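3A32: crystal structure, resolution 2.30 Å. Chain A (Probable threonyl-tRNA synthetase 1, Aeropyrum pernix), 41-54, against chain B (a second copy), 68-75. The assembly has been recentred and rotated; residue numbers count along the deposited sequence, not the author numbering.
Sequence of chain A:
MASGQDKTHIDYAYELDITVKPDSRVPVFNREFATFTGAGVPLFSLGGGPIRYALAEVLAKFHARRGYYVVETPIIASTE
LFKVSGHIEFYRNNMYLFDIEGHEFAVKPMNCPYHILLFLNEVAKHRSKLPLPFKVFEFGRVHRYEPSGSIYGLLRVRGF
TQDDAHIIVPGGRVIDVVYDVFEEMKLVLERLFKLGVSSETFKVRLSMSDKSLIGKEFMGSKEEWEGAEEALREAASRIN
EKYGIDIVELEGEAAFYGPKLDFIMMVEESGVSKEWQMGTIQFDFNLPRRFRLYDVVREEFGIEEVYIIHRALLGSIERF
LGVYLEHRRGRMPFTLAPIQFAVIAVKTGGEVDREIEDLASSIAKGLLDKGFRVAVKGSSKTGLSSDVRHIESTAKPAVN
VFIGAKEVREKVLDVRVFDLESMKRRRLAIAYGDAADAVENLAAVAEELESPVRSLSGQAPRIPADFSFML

Chain A (41-54) VPLFSLGGGPIRYA
Chain B 68-75: YYVVETPI

Chain A enters as an extended segment, Val A41 to Ser A45, turns through Leu A46 and Gly A47 (phi/psi near -70/-44 and -65/-34), and continues as a helix that carries Gly A49 to Ala A54. Chain B is extended throughout the contact, from Tyr B69 (-80/130) to Pro B74 (-59/155). The extended part of chain A, Val A41 to Leu A46, runs opposite to chain B; the helix then turns across it. Leu A43 lies nearest Thr B73, CA to CA 6.0 Å, and Gly A49 nearest Val B71, CA to CA 4.0 Å.

That second approach is the tightest point of the backbone register, and glycine makes it possible. Gly A49 CA sits 3.3 Å from Val B70 O in a nearly straight CA-H...O contact; a CB there would point toward chain B and fall 1.9 Å from that same oxygen. The hollow left by the absent side chain receives the chain B backbone itself. Gly A48 is constrained from within, since a CB on it would clash with Phe A44 CD1.

Val B70 (chi1 m) sets CG2 3.8 Å from Tyr A53 CD1 and 4.3 Å from Pro A50 CG. Leu A46, with chi1 off-well at -92° and chi2 p, forks over chain B: its CD2 rests on a face of the Tyr B69 ring, 3.7 Å from the centroid, while its CD1 meets Val B71 CG1 at 3.9 Å. At the far end Pro B74 is the knob, with CD 3.4 Å from Leu A43 CD1 (t, p), CB 3.3 Å from Val A41 CG1 (t), and CG 3.3 Å from Pro A42 O.

Polar pairings pin the helix. Tyr A53 (m, chi2 88°) reaches across so that OH donates to Val B71 O at 2.6 Å, the oxygen lying near the ring plane. Arg A52 (m, t, p, chi4 82°) offers the edge of its guanidinium to the extended Glu B72 (t, t, chi3 3°) in a salt bridge: NE donates to OE1 at 3.0 Å, and NH2 donates weakly to OE2 at 3.2 Å.

Water links backbone groups that do not bond directly. Water 1 accepts from Phe A44 N (its O to N 2.8 Å) and donates to Glu B72 O (O to O 2.7 Å). Water 2 accepts from Glu B72 N at 2.9 Å from its O, beside Ser A45 O. Water 3 donates to both Leu A46 O (2.6 Å from its O) and Val B70 O (2.7 Å). In all, 706 Å² is buried.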

# COMPACT_ATOMS: atom_id res chain seq x y z
N VAL A 41 -4.67 -14.38 -13.58
CA VAL A 41 -4.58 -12.99 -13.11
C VAL A 41 -5.63 -12.75 -12.01
O VAL A 41 -6.77 -12.36 -12.30
CB VAL A 41 -4.80 -11.98 -14.26
CG1 VAL A 41 -4.55 -10.55 -13.77
CG2 VAL A 41 -3.86 -12.31 -15.45
N PRO A 42 -5.27 -13.03 -10.75
CA PRO A 42 -6.26 -12.94 -9.67
C PRO A 42 -6.88 -11.55 -9.56
O PRO A 42 -6.19 -10.54 -9.48
CB PRO A 42 -5.45 -13.30 -8.39
CG PRO A 42 -4.33 -14.12 -8.87
CD PRO A 42 -3.96 -13.53 -10.27
N LEU A 43 -8.19 -11.52 -9.55
CA LEU A 43 -8.84 -10.22 -9.42
C LEU A 43 -9.40 -10.13 -8.03
O LEU A 43 -10.36 -10.82 -7.69
CB LEU A 43 -9.90 -10.02 -10.54
CG LEU A 43 -10.86 -8.83 -10.53
CD1 LEU A 43 -10.13 -7.47 -10.47
CD2 LEU A 43 -11.84 -8.94 -11.79
N PHE A 44 -8.75 -9.35 -7.19
CA PHE A 44 -9.22 -9.13 -5.83
C PHE A 44 -10.45 -8.26 -5.82
O PHE A 44 -10.54 -7.27 -6.55
CB PHE A 44 -8.09 -8.61 -4.93
CG PHE A 44 -7.15 -9.69 -4.54
CD1 PHE A 44 -7.38 -10.44 -3.41
CD2 PHE A 44 -6.10 -10.05 -5.39
CE1 PHE A 44 -6.51 -11.48 -3.07
CE2 PHE A 44 -5.26 -11.07 -5.08
CZ PHE A 44 -5.45 -11.80 -3.91
N SER A 45 -11.41 -8.65 -5.00
CA SER A 45 -12.72 -8.02 -5.03
C SER A 45 -12.89 -7.06 -3.80
O SER A 45 -11.90 -6.57 -3.23
CB SER A 45 -13.78 -9.13 -5.14
OG SER A 45 -15.07 -8.59 -5.06
N LEU A 46 -14.13 -6.79 -3.40
CA LEU A 46 -14.40 -5.80 -2.35
C LEU A 46 -13.92 -6.29 -0.98
O LEU A 46 -13.31 -5.53 -0.24
CB LEU A 46 -15.90 -5.43 -2.30
CG LEU A 46 -16.34 -4.22 -3.16
CD1 LEU A 46 -15.77 -4.24 -4.57
CD2 LEU A 46 -17.88 -4.03 -3.19
N GLY A 47 -14.19 -7.55 -0.64
CA GLY A 47 -13.69 -8.15 0.58
C GLY A 47 -12.19 -8.27 0.60
O GLY A 47 -11.55 -8.14 1.67
N GLY A 48 -11.59 -8.52 -0.57
CA GLY A 48 -10.11 -8.65 -0.66
C GLY A 48 -9.33 -7.34 -0.60
O GLY A 48 -8.16 -7.35 -0.25
N GLY A 49 -9.96 -6.21 -0.95
CA GLY A 49 -9.25 -4.89 -1.04
C GLY A 49 -8.65 -4.47 0.28
O GLY A 49 -7.44 -4.18 0.35
N PRO A 50 -9.48 -4.44 1.35
CA PRO A 50 -8.95 -4.06 2.66
C PRO A 50 -7.89 -5.00 3.19
O PRO A 50 -6.94 -4.54 3.83
CB PRO A 50 -10.21 -3.99 3.56
CG PRO A 50 -11.36 -3.85 2.59
CD PRO A 50 -10.94 -4.66 1.40
N ILE A 51 -8.02 -6.30 2.88
CA ILE A 51 -6.98 -7.26 3.21
C ILE A 51 -5.64 -6.87 2.55
O ILE A 51 -4.61 -6.93 3.20
CB ILE A 51 -7.36 -8.73 2.78
CG1 ILE A 51 -8.63 -9.23 3.45
CG2 ILE A 51 -6.24 -9.73 3.15
CD1 ILE A 51 -8.86 -10.66 3.12
N ARG A 52 -5.65 -6.50 1.27
CA ARG A 52 -4.42 -6.11 0.58
C ARG A 52 -3.78 -4.83 1.12
O ARG A 52 -2.58 -4.79 1.31
CB ARG A 52 -4.65 -6.04 -0.94
CG ARG A 52 -4.78 -7.51 -1.51
CD ARG A 52 -4.77 -7.51 -3.02
NE ARG A 52 -3.47 -7.10 -3.56
CZ ARG A 52 -2.42 -7.92 -3.70
NH1 ARG A 52 -2.51 -9.20 -3.34
NH2 ARG A 52 -1.29 -7.47 -4.22
N TYR A 53 -4.57 -3.80 1.41
CA TYR A 53 -4.01 -2.60 2.01
C TYR A 53 -3.51 -2.87 3.43
O TYR A 53 -2.47 -2.36 3.80
CB TYR A 53 -5.00 -1.44 2.00
CG TYR A 53 -5.25 -0.88 0.63
CD1 TYR A 53 -6.26 -1.42 -0.18
CD2 TYR A 53 -4.48 0.17 0.12
CE1 TYR A 53 -6.50 -0.93 -1.47
CE2 TYR A 53 -4.73 0.71 -1.17
CZ TYR A 53 -5.76 0.16 -1.94
OH TYR A 53 -6.05 0.63 -3.18
N ALA A 54 -4.25 -3.68 4.21
CA ALA A 54 -3.87 -3.97 5.61
C ALA A 54 -2.53 -4.73 5.66
O ALA A 54 -1.66 -4.44 6.46
CB ALA A 54 -4.99 -4.77 6.32
N TYR B 68 -16.29 4.79 0.27
CA TYR B 68 -15.77 4.09 -0.90
C TYR B 68 -15.29 2.75 -0.45
O TYR B 68 -14.70 2.61 0.59
CB TYR B 68 -14.56 4.80 -1.53
CG TYR B 68 -14.81 6.17 -2.16
CD1 TYR B 68 -14.84 6.34 -3.55
CD2 TYR B 68 -14.97 7.32 -1.33
CE1 TYR B 68 -15.07 7.60 -4.10
CE2 TYR B 68 -15.20 8.58 -1.87
CZ TYR B 68 -15.24 8.72 -3.24
OH TYR B 68 -15.44 9.99 -3.73
N TYR B 69 -15.51 1.76 -1.29
CA TYR B 69 -14.87 0.50 -1.11
C TYR B 69 -13.46 0.62 -1.65
O TYR B 69 -13.28 1.07 -2.78
CB TYR B 69 -15.59 -0.51 -1.91
CG TYR B 69 -17.04 -0.65 -1.58
CD1 TYR B 69 -17.45 -1.08 -0.31
CD2 TYR B 69 -18.03 -0.45 -2.58
CE1 TYR B 69 -18.81 -1.24 -0.02
CE2 TYR B 69 -19.37 -0.62 -2.29
CZ TYR B 69 -19.74 -1.02 -1.03
OH TYR B 69 -21.06 -1.20 -0.76
N VAL B 70 -12.47 0.22 -0.86
CA VAL B 70 -11.11 0.22 -1.38
C VAL B 70 -10.75 -1.08 -2.03
O VAL B 70 -11.12 -2.16 -1.53
CB VAL B 70 -10.05 0.68 -0.35
CG1 VAL B 70 -10.51 2.10 0.20
CG2 VAL B 70 -9.83 -0.33 0.73
N VAL B 71 -10.09 -0.98 -3.18
CA VAL B 71 -9.76 -2.14 -3.94
C VAL B 71 -8.35 -2.03 -4.51
O VAL B 71 -7.70 -0.97 -4.49
CB VAL B 71 -10.81 -2.44 -5.06
CG1 VAL B 71 -12.22 -2.58 -4.45
CG2 VAL B 71 -10.76 -1.40 -6.18
N GLU B 72 -7.87 -3.16 -4.95
CA GLU B 72 -6.61 -3.23 -5.70
C GLU B 72 -6.91 -4.17 -6.88
O GLU B 72 -7.47 -5.28 -6.68
CB GLU B 72 -5.46 -3.71 -4.81
CG GLU B 72 -4.20 -4.11 -5.61
CD GLU B 72 -2.91 -4.29 -4.76
OE1 GLU B 72 -2.99 -4.16 -3.52
OE2 GLU B 72 -1.79 -4.52 -5.37
N THR B 73 -6.64 -3.70 -8.10
CA THR B 73 -6.98 -4.49 -9.30
C THR B 73 -5.68 -4.88 -10.02
O THR B 73 -4.65 -4.23 -9.82
CB THR B 73 -8.05 -3.78 -10.23
OG1 THR B 73 -7.56 -2.52 -10.72
CG2 THR B 73 -9.42 -3.57 -9.48
N PRO B 74 -5.72 -5.94 -10.86
CA PRO B 74 -4.48 -6.38 -11.48
C PRO B 74 -3.75 -5.37 -12.32
O PRO B 74 -4.34 -4.42 -12.87
CB PRO B 74 -4.91 -7.55 -12.34
CG PRO B 74 -6.15 -8.06 -11.66
CD PRO B 74 -6.84 -6.80 -11.24
N ILE B 75 -2.45 -5.58 -12.42
CA ILE B 75 -1.61 -4.75 -13.24
C ILE B 75 -1.66 -5.08 -14.73
O ILE B 75 -1.42 -4.16 -15.56
CB ILE B 75 -0.20 -4.69 -12.62
CG1 ILE B 75 -0.38 -3.90 -11.31
CG2 ILE B 75 0.85 -4.09 -13.63
CD1 ILE B 75 0.83 -3.38 -10.66
O HOH W 1 -6.74 -7.55 -7.96
O HOH W 2 -9.53 -5.55 -4.47
O HOH W 3 -13.48 -2.95 -0.50
O HOH W 4 -1.67 -2.59 -0.78